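Local coordinates for cytosolic iron-sulfur protein assembly protein 1 (Saccharomyces cerevisiae, PDB 2HES) that is an essential component of the cytosolic iron-sulfur protein assembly machinery and is required for the maturation of extramitochondrial iron-sulfur proteins, at residues 158-163 with 167-172; 176-181 with 187-192; 203-208 with 212-217; 256-261 with 281-286; 312-315 with 321-324. All blocks are in the same frame, centred on the assembly; numbering follows the deposited sequence.

Overall arrangement
Each contact joins strands of a four-stranded antiparallel sheet, one of the seven blades of a WD40 propeller. From the N terminus, interaction 1 closes the short turn between the first two strands of one blade, and interaction 2 the hairpin between its last two strands. Interaction 3 repeats the first hairpin in the next blade. Interaction 4 spans 19 residues, linking the first and fourth strands of the following blade. Interaction 5 closes a hairpin in the last blade, whose outer strand comes from the N terminus. All lie in series, none nesting or crossing. Interactions 1, 2 and 3 touch one another, and 3 touches 4; 2 and 5 lie on opposite sides of the chain's centre.

Interaction 1 (158-163 with 167-172)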
# COMPACT_ATOMS: atom_id res chain seq x y z
N HIS A 158 -6.25 4.64 -0.91
CA HIS A 158 -5.31 3.56 -1.13
C HIS A 158 -5.84 2.58 -2.15
O HIS A 158 -7.04 2.36 -2.19
CB HIS A 158 -5.12 2.84 0.21
CG HIS A 158 -4.05 1.81 0.21
ND1 HIS A 158 -4.32 0.47 0.01
CD2 HIS A 158 -2.72 1.90 0.44
CE1 HIS A 158 -3.20 -0.23 0.12
NE2 HIS A 158 -2.21 0.62 0.35
N VAL A 159 -4.93 2.02 -2.96
CA VAL A 159 -5.25 0.90 -3.89
C VAL A 159 -4.20 -0.19 -3.73
O VAL A 159 -3.01 0.09 -3.46
CB VAL A 159 -5.29 1.36 -5.39
CG1 VAL A 159 -6.56 2.01 -5.67
CG2 VAL A 159 -4.14 2.31 -5.72
N ILE A 160 -4.62 -1.45 -3.87
CA ILE A 160 -3.70 -2.57 -3.87
C ILE A 160 -4.32 -3.70 -4.65
O ILE A 160 -5.54 -3.88 -4.64
CB ILE A 160 -3.26 -3.01 -2.45
CG1 ILE A 160 -1.98 -3.85 -2.50
CG2 ILE A 160 -4.45 -3.70 -1.69
CD1 ILE A 160 -1.32 -4.00 -1.15
N TRP A 161 -3.48 -4.39 -5.42
CA TRP A 161 -3.94 -5.59 -6.10
C TRP A 161 -3.65 -6.87 -5.34
O TRP A 161 -2.65 -6.97 -4.58
CB TRP A 161 -3.27 -5.71 -7.48
CG TRP A 161 -3.51 -4.57 -8.39
CD1 TRP A 161 -2.88 -3.33 -8.37
CD2 TRP A 161 -4.36 -4.56 -9.54
NE1 TRP A 161 -3.33 -2.56 -9.42
CE2 TRP A 161 -4.24 -3.28 -10.14
CE3 TRP A 161 -5.21 -5.51 -10.13
CZ2 TRP A 161 -4.96 -2.91 -11.29
CZ3 TRP A 161 -5.97 -5.13 -11.23
CH2 TRP A 161 -5.83 -3.84 -11.81
N HIS A 162 -4.50 -7.88 -5.58
CA HIS A 162 -4.25 -9.24 -5.12
C HIS A 162 -2.87 -9.75 -5.65
O HIS A 162 -2.44 -9.28 -6.70
CB HIS A 162 -5.42 -10.11 -5.58
CG HIS A 162 -5.40 -11.50 -5.02
ND1 HIS A 162 -4.71 -12.55 -5.61
CD2 HIS A 162 -5.98 -12.01 -3.91
CE1 HIS A 162 -4.88 -13.63 -4.88
NE2 HIS A 162 -5.62 -13.33 -3.83
N PRO A 163 -2.18 -10.65 -4.92
CA PRO A 163 -0.85 -11.10 -5.33
C PRO A 163 -0.80 -11.85 -6.67
O PRO A 163 0.30 -11.91 -7.27
CB PRO A 163 -0.39 -12.01 -4.17
CG PRO A 163 -1.68 -12.43 -3.49
CD PRO A 163 -2.54 -11.19 -3.60
N LEU A 167 -7.54 -8.59 -9.28
CA LEU A 167 -8.55 -8.10 -8.34
C LEU A 167 -7.91 -6.94 -7.60
O LEU A 167 -6.75 -7.05 -7.12
CB LEU A 167 -8.83 -9.26 -7.36
CG LEU A 167 -10.06 -9.28 -6.48
CD1 LEU A 167 -11.30 -9.34 -7.36
CD2 LEU A 167 -10.04 -10.48 -5.51
N LEU A 168 -8.69 -5.86 -7.42
CA LEU A 168 -8.13 -4.60 -6.93
C LEU A 168 -8.99 -4.21 -5.73
O LEU A 168 -10.22 -4.38 -5.77
CB LEU A 168 -8.30 -3.52 -8.00
CG LEU A 168 -7.80 -2.15 -7.59
CD1 LEU A 168 -6.32 -2.08 -7.35
CD2 LEU A 168 -8.22 -1.15 -8.67
N ALA A 169 -8.34 -3.75 -4.67
CA ALA A 169 -9.05 -3.22 -3.45
C ALA A 169 -8.74 -1.74 -3.25
O ALA A 169 -7.56 -1.35 -3.20
CB ALA A 169 -8.62 -4.03 -2.22
N SER A 170 -9.78 -0.91 -3.10
CA SER A 170 -9.59 0.52 -2.84
C SER A 170 -10.15 0.83 -1.48
O SER A 170 -11.16 0.23 -1.09
CB SER A 170 -10.27 1.38 -3.90
OG SER A 170 -11.63 1.10 -4.01
N SER A 171 -9.49 1.71 -0.75
CA SER A 171 -9.90 2.05 0.62
C SER A 171 -10.16 3.54 0.69
O SER A 171 -9.39 4.31 0.14
CB SER A 171 -8.79 1.69 1.62
OG SER A 171 -8.48 0.30 1.64
N SER A 172 -11.23 3.95 1.37
CA SER A 172 -11.69 5.33 1.20
C SER A 172 -12.08 6.02 2.49
O SER A 172 -12.34 5.40 3.54
CB SER A 172 -12.89 5.30 0.24
OG SER A 172 -13.59 6.55 0.10
O HOH W 1 -6.84 -0.60 -0.47
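One face of the Trp161 indole carries Leu168 CD1, set 3.6 Å from the centroid of the five-membered ring and only 6° off its normal, a CH-pi contact. Leu168 brings that methyl across with CG anti to the backbone N (chi1 178°). The indole also meets the ring of Trp187, nearly at right angles. His158 uses its edge: ND1 lies 2.8 Å from a water O in the ring plane, and this water also bonds Ser171 OG and donates to Ala169 O, tying the two strands together on one face. The His162 ring has Pro163 CD over one face and meets Phe205 and Phe212 edge-to-face.

Between these faces runs an antiparallel ladder. Ala169 N gives a nearly straight bond (175°) to Ile160 O at 2.8 Å, and His162 N reaches Leu167 O at 2.9 Å. Small residues suit 169-172, where Ala169 lies against Ile160 and against Ser203 of the next blade. Ser170 OG is bonded by His152 NE2 and Trp180 NE1, the Trp-Ser-His part of the hydrogen-bonded network typical of WD40 repeats, which links the inner hairpin to the third strand and to the loop before the blade's first strand.

Interaction 2 (176-181 with 187-192)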
# COMPACT_ATOMS: atom_id res chain seq x y z
N THR A 176 -15.48 2.73 3.47
CA THR A 176 -15.56 1.42 2.79
C THR A 176 -14.27 1.01 2.10
O THR A 176 -13.36 1.82 1.87
CB THR A 176 -16.71 1.35 1.77
OG1 THR A 176 -16.36 2.11 0.59
CG2 THR A 176 -18.01 1.87 2.39
N VAL A 177 -14.14 -0.30 1.92
CA VAL A 177 -13.23 -0.87 0.94
C VAL A 177 -14.12 -1.36 -0.23
O VAL A 177 -15.17 -1.97 0.00
CB VAL A 177 -12.43 -2.05 1.52
CG1 VAL A 177 -11.62 -2.75 0.39
CG2 VAL A 177 -11.52 -1.59 2.65
N ARG A 178 -13.70 -1.09 -1.48
CA ARG A 178 -14.39 -1.63 -2.64
C ARG A 178 -13.46 -2.60 -3.35
O ARG A 178 -12.25 -2.39 -3.42
CB ARG A 178 -14.88 -0.54 -3.61
CG ARG A 178 -16.15 0.12 -3.06
CD ARG A 178 -16.69 1.13 -4.04
NE ARG A 178 -17.87 1.75 -3.47
CZ ARG A 178 -19.12 1.51 -3.80
NH1 ARG A 178 -19.44 0.64 -4.76
NH2 ARG A 178 -20.08 2.16 -3.12
N ILE A 179 -14.06 -3.66 -3.88
CA ILE A 179 -13.32 -4.68 -4.64
C ILE A 179 -13.73 -4.52 -6.08
O ILE A 179 -14.94 -4.42 -6.38
CB ILE A 179 -13.67 -6.14 -4.12
CG1 ILE A 179 -13.46 -6.32 -2.61
CG2 ILE A 179 -12.86 -7.21 -4.94
CD1 ILE A 179 -12.03 -6.04 -2.17
N TRP A 180 -12.74 -4.54 -6.99
CA TRP A 180 -13.00 -4.30 -8.38
C TRP A 180 -12.42 -5.45 -9.18
O TRP A 180 -11.33 -5.94 -8.85
CB TRP A 180 -12.28 -3.03 -8.82
CG TRP A 180 -12.58 -1.86 -7.94
CD1 TRP A 180 -11.88 -1.52 -6.82
CD2 TRP A 180 -13.55 -0.82 -8.16
NE1 TRP A 180 -12.41 -0.34 -6.29
CE2 TRP A 180 -13.43 0.10 -7.09
CE3 TRP A 180 -14.56 -0.60 -9.14
CZ2 TRP A 180 -14.26 1.25 -6.96
CZ3 TRP A 180 -15.40 0.52 -9.00
CH2 TRP A 180 -15.22 1.44 -7.90
N LYS A 181 -13.15 -5.85 -10.22
CA LYS A 181 -12.77 -7.02 -11.02
C LYS A 181 -13.16 -6.71 -12.46
O LYS A 181 -14.10 -5.96 -12.65
CB LYS A 181 -13.64 -8.17 -10.56
CG LYS A 181 -13.47 -9.42 -11.33
CD LYS A 181 -14.18 -10.53 -10.60
CE LYS A 181 -13.97 -11.84 -11.36
NZ LYS A 181 -14.25 -13.04 -10.55
N TRP A 187 -14.21 -3.15 -16.21
CA TRP A 187 -13.94 -3.11 -14.75
C TRP A 187 -15.13 -2.58 -13.99
O TRP A 187 -15.65 -1.51 -14.33
CB TRP A 187 -12.71 -2.22 -14.45
CG TRP A 187 -11.44 -2.88 -14.77
CD1 TRP A 187 -10.77 -2.86 -15.96
CD2 TRP A 187 -10.68 -3.72 -13.89
NE1 TRP A 187 -9.64 -3.64 -15.87
CE2 TRP A 187 -9.57 -4.18 -14.61
CE3 TRP A 187 -10.85 -4.15 -12.57
CZ2 TRP A 187 -8.62 -5.04 -14.05
CZ3 TRP A 187 -9.90 -4.97 -12.01
CH2 TRP A 187 -8.81 -5.42 -12.76
N GLU A 188 -15.58 -3.29 -12.96
CA GLU A 188 -16.65 -2.78 -12.14
C GLU A 188 -16.47 -3.18 -10.71
O GLU A 188 -15.60 -4.01 -10.42
CB GLU A 188 -18.01 -3.24 -12.64
CG GLU A 188 -18.14 -4.72 -12.78
CD GLU A 188 -19.49 -5.09 -13.36
OE1 GLU A 188 -20.47 -4.36 -13.07
OE2 GLU A 188 -19.57 -6.09 -14.10
N CYS A 189 -17.25 -2.58 -9.82
CA CYS A 189 -17.16 -2.87 -8.38
C CYS A 189 -18.00 -4.10 -8.11
O CYS A 189 -19.18 -4.15 -8.49
CB CYS A 189 -17.69 -1.67 -7.56
SG CYS A 189 -17.65 -2.05 -5.82
N VAL A 190 -17.37 -5.14 -7.53
CA VAL A 190 -18.08 -6.39 -7.26
C VAL A 190 -18.38 -6.60 -5.78
O VAL A 190 -19.12 -7.54 -5.38
CB VAL A 190 -17.35 -7.62 -7.86
CG1 VAL A 190 -17.34 -7.47 -9.40
CG2 VAL A 190 -15.97 -7.76 -7.29
N ALA A 191 -17.85 -5.71 -4.95
CA ALA A 191 -18.24 -5.73 -3.51
C ALA A 191 -17.92 -4.44 -2.80
O ALA A 191 -16.95 -3.79 -3.10
CB ALA A 191 -17.56 -6.91 -2.82
N VAL A 192 -18.75 -4.08 -1.83
CA VAL A 192 -18.51 -2.95 -0.98
C VAL A 192 -18.43 -3.57 0.43
O VAL A 192 -19.39 -4.26 0.88
CB VAL A 192 -19.67 -1.94 -1.02
CG1 VAL A 192 -19.33 -0.75 -0.14
CG2 VAL A 192 -20.01 -1.52 -2.47
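Polar contacts begin with Arg178 and Cys189, whose NH1 and SG form a weak hydrogen bond of 3.4 Å, the sulfur lying at the edge of the guanidinium near its plane. The arginine chain is extended from CG to NE, so it can run beside Val192, pointing the same way, and bring its head over the valine. Among the backbone bonds, Ile179 N reaches Ala191 O at 3.0 Å, while Val190 N gives Ile179 O a good bond of 2.8 Å and Ala191 N adds a weak, longer one. Lys181 and Glu188 then exchange a reciprocal pair of bonds.

Contacts to flat groups come next. Val192 CG2 covers one face of the guanidinium, 3.2 Å from Arg178 NH1. Cys189 CB rests over a face of Trp180, 3.5 Å from its CZ3, and Cys189 SG makes a sulfur-aromatic contact with the same ring. A thiol suits this spot because it is slim and polarisable enough to serve both arginine and indole. Trp187 places CZ3 3.6 Å from Trp180 O, which lies at the indole edge and in its plane. A purely apolar contact forms on the side of the sheet where Ile179 lies: its CG2 meets Val190 CG2 at 3.9 Å, the side chains crossing at about a right angle.

Replacing Arg178 by a serine would probably leave Cys189 SG without its N-H donor and uncover Val192 CG2.

Two residues, Val190 and Ala191, face Ile179 alone: a classic beta bulge in the outer hairpin of a WD40 blade.

Interaction 3 (203-208 with 212-217)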
# COMPACT_ATOMS: atom_id res chain seq x y z
N SER A 203 -5.45 -1.34 2.79
CA SER A 203 -5.80 -2.76 2.92
C SER A 203 -4.71 -3.61 2.29
O SER A 203 -3.78 -3.09 1.59
CB SER A 203 -7.13 -3.03 2.24
OG SER A 203 -7.01 -3.01 0.83
N ASP A 204 -4.76 -4.93 2.51
CA ASP A 204 -3.77 -5.84 1.84
C ASP A 204 -4.42 -7.19 1.77
O ASP A 204 -5.10 -7.59 2.73
CB ASP A 204 -2.46 -5.93 2.63
CG ASP A 204 -1.27 -6.43 1.79
OD1 ASP A 204 -1.44 -6.65 0.57
OD2 ASP A 204 -0.18 -6.59 2.36
N PHE A 205 -4.20 -7.90 0.66
CA PHE A 205 -4.78 -9.27 0.53
C PHE A 205 -3.98 -10.36 1.23
O PHE A 205 -2.79 -10.26 1.36
CB PHE A 205 -4.90 -9.67 -0.94
CG PHE A 205 -5.96 -8.94 -1.68
CD1 PHE A 205 -7.27 -9.46 -1.74
CD2 PHE A 205 -5.69 -7.73 -2.32
CE1 PHE A 205 -8.27 -8.83 -2.42
CE2 PHE A 205 -6.72 -7.05 -3.02
CZ PHE A 205 -8.01 -7.62 -3.07
N ASP A 206 -4.69 -11.41 1.69
CA ASP A 206 -4.11 -12.59 2.27
C ASP A 206 -3.26 -13.19 1.17
O ASP A 206 -3.68 -13.17 -0.01
CB ASP A 206 -5.24 -13.58 2.63
CG ASP A 206 -4.76 -14.83 3.44
OD1 ASP A 206 -3.52 -15.09 3.62
OD2 ASP A 206 -5.71 -15.52 3.89
N LYS A 207 -2.09 -13.71 1.53
CA LYS A 207 -1.23 -14.38 0.52
C LYS A 207 -1.43 -15.89 0.47
O LYS A 207 -0.84 -16.57 -0.39
CB LYS A 207 0.25 -14.02 0.74
CG LYS A 207 0.47 -12.53 0.91
CD LYS A 207 -0.05 -11.70 -0.30
CE LYS A 207 0.45 -10.24 -0.28
NZ LYS A 207 -0.14 -9.42 0.83
N THR A 208 -2.30 -16.42 1.32
CA THR A 208 -2.67 -17.85 1.28
C THR A 208 -3.27 -18.20 -0.06
O THR A 208 -4.12 -17.48 -0.58
CB THR A 208 -3.72 -18.18 2.42
OG1 THR A 208 -3.22 -17.78 3.69
CG2 THR A 208 -4.03 -19.68 2.46
N PHE A 212 -10.25 -15.81 -1.35
CA PHE A 212 -9.59 -14.55 -0.95
C PHE A 212 -9.94 -14.07 0.44
O PHE A 212 -11.05 -14.29 0.92
CB PHE A 212 -9.98 -13.40 -1.91
CG PHE A 212 -10.08 -13.81 -3.36
CD1 PHE A 212 -8.96 -14.32 -4.04
CD2 PHE A 212 -11.30 -13.71 -4.03
CE1 PHE A 212 -9.06 -14.70 -5.37
CE2 PHE A 212 -11.41 -14.09 -5.39
CZ PHE A 212 -10.28 -14.59 -6.04
N ARG A 213 -8.99 -13.39 1.07
CA ARG A 213 -9.30 -12.58 2.27
C ARG A 213 -8.53 -11.28 2.18
O ARG A 213 -7.61 -11.16 1.35
CB ARG A 213 -8.91 -13.29 3.58
CG ARG A 213 -9.69 -14.57 3.81
CD ARG A 213 -9.48 -15.03 5.26
NE ARG A 213 -8.08 -15.39 5.50
CZ ARG A 213 -7.62 -15.83 6.67
NH1 ARG A 213 -8.45 -15.97 7.72
NH2 ARG A 213 -6.34 -16.15 6.79
N LEU A 214 -8.92 -10.31 3.00
CA LEU A 214 -8.26 -9.00 2.95
C LEU A 214 -8.21 -8.43 4.36
O LEU A 214 -9.20 -8.63 5.09
CB LEU A 214 -9.10 -8.06 2.06
CG LEU A 214 -8.65 -6.64 1.88
CD1 LEU A 214 -7.98 -6.55 0.52
CD2 LEU A 214 -9.81 -5.63 2.00
N CYS A 215 -7.13 -7.74 4.76
CA CYS A 215 -7.20 -6.98 6.03
C CYS A 215 -7.18 -5.50 5.73
O CYS A 215 -6.66 -5.03 4.69
CB CYS A 215 -6.05 -7.35 6.97
SG CYS A 215 -4.37 -6.95 6.32
N SER A 216 -7.80 -4.74 6.61
CA SER A 216 -7.89 -3.27 6.40
C SER A 216 -7.74 -2.53 7.73
O SER A 216 -8.12 -3.04 8.79
CB SER A 216 -9.25 -2.88 5.77
OG SER A 216 -10.33 -3.32 6.62
N GLY A 217 -7.19 -1.32 7.66
CA GLY A 217 -6.90 -0.57 8.89
C GLY A 217 -7.54 0.79 8.82
O GLY A 217 -7.56 1.38 7.76
O HOH W 2 -6.46 -13.47 -0.81
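Asp206 and Arg213 meet with carboxylate and guanidinium planes turned 42° apart. Arg213 approaches side-on: NE lies 2.9 Å from Asp206 OD2 and NH2 3.0 Å from that same OD2, both bonds in the guanidinium plane, yet both rising to the oxygen from one face of the carboxylate. A bend at chi3 of Arg213 turns the head to the aspartate, while NH1 is left for salt bridges to Glu242 and Glu278. The other carboxylate oxygen serves the chain turn: Asp206 OD1 accepts Thr208 N at 2.9 Å, which makes an Asx turn, and Thr208 OG1 at 2.7 Å from the same face of the plane. Both oxygens are thus gripped twice, and rotation about chi2 is held in check. With an alanine here, Arg213 would probably lose the charge that fixes its NE edge, and Thr208 would lose the acceptor that shapes the turn.

The hairpin is the inner pair of strands of a WD40 blade; Ser216, paired with Ser203, bonds through OG to His196 and Trp226 in the network typical of the repeat.

Phe205 and Leu214 are oriented quite differently from the ion pair. Leu214 CD1 stands over the centre of the phenyl ring, 3.5 Å from its centroid and 2° off the normal, so that all six ring carbons lie at nearly equal distance from the methyl. Leucine suits the place because CG, anti to the backbone N (chi1 179°), sends one branch over the ring while CD2 packs on Ser203 CB at 3.7 Å. Asp206 and Arg213 are also joined in the backbone, Asp206 N to Arg213 O.

Interaction 4 (256-261 with 281-286); sequences VAWGFN and GEWKVF
Trp258 and Trp283 are the two residues that touch. Trp258 CZ2 lies 3.6 Å from Trp283 CH2 and 3.7 Å from Trp283 CZ2, so the benzo end of the second indole presents its rim to the first. From the side of Trp283, Trp258 CZ2 sits at the ring edge, near its plane. The six-membered rings have centroids 5.7 Å apart and planes at 69°, an oblique meeting.

The CA atoms of Trp258 and Trp283 are 13.1 Å apart, because strands 264-268 and 273-279 lie between the first and the fourth strand of this WD40 blade. Only long side chains can span that gap, and Ile264 touches both rings. Trp258 reaches outward with CG anti to its N (chi1 -157°), where its ring touches Arg213 and Cys215 of the preceding blade; Trp283 packs on Leu245, Tyr276 and Glu278.

Further out, the Trp258 backbone is held from that preceding blade: Asp204 OD2 accepts its N, and Lys207 NZ donates to its O. Next in the chain, Gly259 suits its place because a CB there would come within 2.5 Å of Asn261 OD1, which accepts a hydrogen bond from Leu263 N.

Contact between the two indoles is purely apolar carbon against carbon, so it demands shape and reach from each tryptophan, and its strength is likely to come mainly from dispersion and from partial shielding of the rings from water.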
# COMPACT_ATOMS: atom_id res chain seq x y z
N VAL A 256 -1.55 -1.26 7.01
CA VAL A 256 -1.44 -2.67 7.31
C VAL A 256 -0.75 -3.39 6.18
O VAL A 256 -0.81 -2.94 5.01
CB VAL A 256 -2.86 -3.33 7.53
CG1 VAL A 256 -3.56 -2.74 8.74
CG2 VAL A 256 -3.74 -3.11 6.30
N ALA A 257 -0.15 -4.52 6.51
CA ALA A 257 0.60 -5.36 5.54
C ALA A 257 0.49 -6.81 5.92
O ALA A 257 0.69 -7.18 7.10
CB ALA A 257 2.07 -4.93 5.51
N TRP A 258 0.14 -7.64 4.94
CA TRP A 258 -0.10 -9.02 5.19
C TRP A 258 1.00 -9.77 4.46
O TRP A 258 1.06 -9.77 3.21
CB TRP A 258 -1.48 -9.46 4.72
CG TRP A 258 -2.02 -10.71 5.43
CD1 TRP A 258 -1.28 -11.73 6.00
CD2 TRP A 258 -3.38 -11.12 5.51
NE1 TRP A 258 -2.12 -12.70 6.51
CE2 TRP A 258 -3.41 -12.35 6.21
CE3 TRP A 258 -4.60 -10.53 5.12
CZ2 TRP A 258 -4.62 -13.02 6.54
CZ3 TRP A 258 -5.80 -11.20 5.43
CH2 TRP A 258 -5.80 -12.43 6.14
N GLY A 259 1.88 -10.39 5.24
CA GLY A 259 3.05 -11.02 4.62
C GLY A 259 2.78 -12.40 4.04
O GLY A 259 1.77 -13.03 4.37
N PHE A 260 3.71 -12.87 3.19
CA PHE A 260 3.66 -14.26 2.70
C PHE A 260 3.88 -15.26 3.83
O PHE A 260 3.57 -16.43 3.70
CB PHE A 260 4.63 -14.51 1.53
CG PHE A 260 4.25 -13.77 0.28
CD1 PHE A 260 3.48 -14.39 -0.68
CD2 PHE A 260 4.64 -12.44 0.10
CE1 PHE A 260 3.08 -13.70 -1.87
CE2 PHE A 260 4.28 -11.72 -1.06
CZ PHE A 260 3.51 -12.36 -2.05
N ASN A 261 4.41 -14.78 4.95
CA ASN A 261 4.54 -15.59 6.16
C ASN A 261 3.21 -15.79 6.93
O ASN A 261 3.16 -16.44 7.98
CB ASN A 261 5.62 -14.97 7.03
CG ASN A 261 5.31 -13.53 7.44
OD1 ASN A 261 4.21 -13.03 7.23
ND2 ASN A 261 6.29 -12.86 8.01
N GLY A 281 -7.70 -20.79 14.05
CA GLY A 281 -8.82 -19.91 13.68
C GLY A 281 -8.99 -18.64 14.52
O GLY A 281 -10.06 -18.03 14.52
N GLU A 282 -7.95 -18.23 15.23
CA GLU A 282 -8.07 -17.02 16.05
C GLU A 282 -6.81 -16.18 15.90
O GLU A 282 -5.74 -16.73 15.73
CB GLU A 282 -8.34 -17.36 17.53
CG GLU A 282 -9.76 -17.90 17.81
CD GLU A 282 -10.09 -18.10 19.31
OE1 GLU A 282 -9.65 -17.28 20.15
OE2 GLU A 282 -10.81 -19.08 19.64
N TRP A 283 -6.95 -14.86 15.92
CA TRP A 283 -5.81 -13.96 15.87
C TRP A 283 -5.33 -13.56 17.28
O TRP A 283 -6.14 -13.29 18.20
CB TRP A 283 -6.13 -12.69 15.06
CG TRP A 283 -6.36 -12.94 13.59
CD1 TRP A 283 -7.57 -13.15 12.98
CD2 TRP A 283 -5.38 -13.02 12.57
NE1 TRP A 283 -7.40 -13.33 11.64
CE2 TRP A 283 -6.06 -13.25 11.35
CE3 TRP A 283 -3.99 -12.86 12.54
CZ2 TRP A 283 -5.38 -13.40 10.12
CZ3 TRP A 283 -3.32 -13.01 11.34
CH2 TRP A 283 -4.02 -13.25 10.13
N LYS A 284 -4.01 -13.49 17.43
CA LYS A 284 -3.37 -12.99 18.64
C LYS A 284 -2.29 -12.02 18.22
O LYS A 284 -1.74 -12.14 17.13
CB LYS A 284 -2.71 -14.12 19.42
CG LYS A 284 -3.72 -15.04 20.08
CD LYS A 284 -3.04 -16.03 21.05
CE LYS A 284 -4.12 -16.95 21.68
NZ LYS A 284 -3.61 -18.29 22.16
N VAL A 285 -1.98 -11.06 19.08
CA VAL A 285 -0.79 -10.26 18.94
C VAL A 285 0.42 -11.17 19.11
O VAL A 285 0.60 -11.80 20.18
CB VAL A 285 -0.76 -9.08 19.94
CG1 VAL A 285 0.55 -8.31 19.83
CG2 VAL A 285 -1.98 -8.17 19.73
N PHE A 286 1.20 -11.28 18.04
CA PHE A 286 2.44 -12.02 17.99
C PHE A 286 3.58 -11.21 18.65
O PHE A 286 4.37 -11.77 19.42
CB PHE A 286 2.79 -12.33 16.51
CG PHE A 286 3.94 -13.30 16.32
CD1 PHE A 286 3.80 -14.64 16.63
CD2 PHE A 286 5.15 -12.85 15.81
CE1 PHE A 286 4.87 -15.52 16.43
CE2 PHE A 286 6.22 -13.73 15.60
CZ PHE A 286 6.08 -15.06 15.91

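Interaction 5 (312-315 with 321-324)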
# COMPACT_ATOMS: atom_id res chain seq x y z
N LEU A 312 10.80 -6.15 8.78
CA LEU A 312 9.78 -5.11 8.64
C LEU A 312 10.41 -3.76 8.38
O LEU A 312 11.41 -3.38 9.00
CB LEU A 312 8.86 -5.04 9.89
CG LEU A 312 7.91 -6.22 10.04
CD1 LEU A 312 7.66 -6.63 11.50
CD2 LEU A 312 6.60 -5.88 9.33
N ALA A 313 9.83 -3.00 7.47
CA ALA A 313 10.20 -1.60 7.36
C ALA A 313 9.04 -0.71 7.77
O ALA A 313 7.88 -0.98 7.39
CB ALA A 313 10.63 -1.28 5.94
N THR A 314 9.36 0.36 8.53
CA THR A 314 8.37 1.35 8.90
C THR A 314 8.84 2.72 8.50
O THR A 314 10.03 3.04 8.66
CB THR A 314 8.07 1.35 10.44
OG1 THR A 314 9.30 1.50 11.17
CG2 THR A 314 7.42 0.08 10.86
N GLY A 315 7.90 3.52 8.01
CA GLY A 315 8.12 4.92 7.64
C GLY A 315 7.28 5.93 8.41
O GLY A 315 6.03 5.83 8.47
N VAL A 321 13.25 5.79 7.84
CA VAL A 321 12.80 4.42 7.65
C VAL A 321 13.51 3.55 8.67
O VAL A 321 14.75 3.38 8.63
CB VAL A 321 13.08 3.86 6.22
CG1 VAL A 321 12.65 2.42 6.13
CG2 VAL A 321 12.38 4.69 5.20
N ASN A 322 12.75 3.01 9.62
CA ASN A 322 13.33 2.02 10.52
C ASN A 322 13.15 0.61 9.98
O ASN A 322 12.08 0.24 9.47
CB ASN A 322 12.71 2.15 11.92
CG ASN A 322 13.10 3.44 12.60
OD1 ASN A 322 12.24 4.23 13.02
ND2 ASN A 322 14.39 3.65 12.74
N PHE A 323 14.20 -0.19 10.09
CA PHE A 323 14.19 -1.57 9.65
C PHE A 323 14.27 -2.43 10.88
O PHE A 323 15.18 -2.25 11.70
CB PHE A 323 15.38 -1.88 8.75
CG PHE A 323 15.37 -1.14 7.46
CD1 PHE A 323 14.70 -1.67 6.35
CD2 PHE A 323 16.00 0.10 7.35
CE1 PHE A 323 14.68 -0.97 5.15
CE2 PHE A 323 15.99 0.81 6.15
CZ PHE A 323 15.33 0.27 5.05
N TRP A 324 13.31 -3.34 11.01
CA TRP A 324 13.17 -4.16 12.20
C TRP A 324 13.27 -5.62 11.89
O TRP A 324 12.82 -6.09 10.83
CB TRP A 324 11.82 -3.91 12.89
CG TRP A 324 11.45 -2.48 13.03
CD1 TRP A 324 10.83 -1.72 12.09
CD2 TRP A 324 11.67 -1.63 14.16
NE1 TRP A 324 10.63 -0.45 12.57
CE2 TRP A 324 11.14 -0.37 13.84
CE3 TRP A 324 12.24 -1.82 15.44
CZ2 TRP A 324 11.18 0.71 14.73
CZ3 TRP A 324 12.29 -0.75 16.32
CH2 TRP A 324 11.76 0.51 15.96
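Strands 312-315 and 321-324 run antiparallel, 159° between their directions, with Leu312 and Trp324 exchanging backbone bonds, Leu312 N to Trp324 O at 2.9 Å and Trp324 N to Leu312 O at 2.8 Å. They are the middle pair of the last WD40 blade, in which strand 5-11 from the N terminus supplies the outermost strand, the closure that seals a propeller's ring. Thr314 and Asn322 exchange backbone bonds in the same way.

On the face of Ala313 and Phe323, the alanine CB lies 4.1 Å from Phe323 CD1, and Val321 CG1 covers one face of that phenyl ring, filling the layer that meets Phe20 of the neighbouring blade. A small alanine suits a place against the phenyl ring.

On the other face, Leu312 and Trp324 pack CB to CB, and the indole crosses Thr314 at about a right angle. Threonine suits its position because its methyl packs on the indole while OG1, set between the backbone N and the carbonyl carbon (chi1 54°), meets the ring's N-H and is also bonded to His293. Trp324 NE1 donates to Thr314 OG1 at 2.7 Å, with an N-H...O angle of 176° and the oxygen only 3° out of the indole plane.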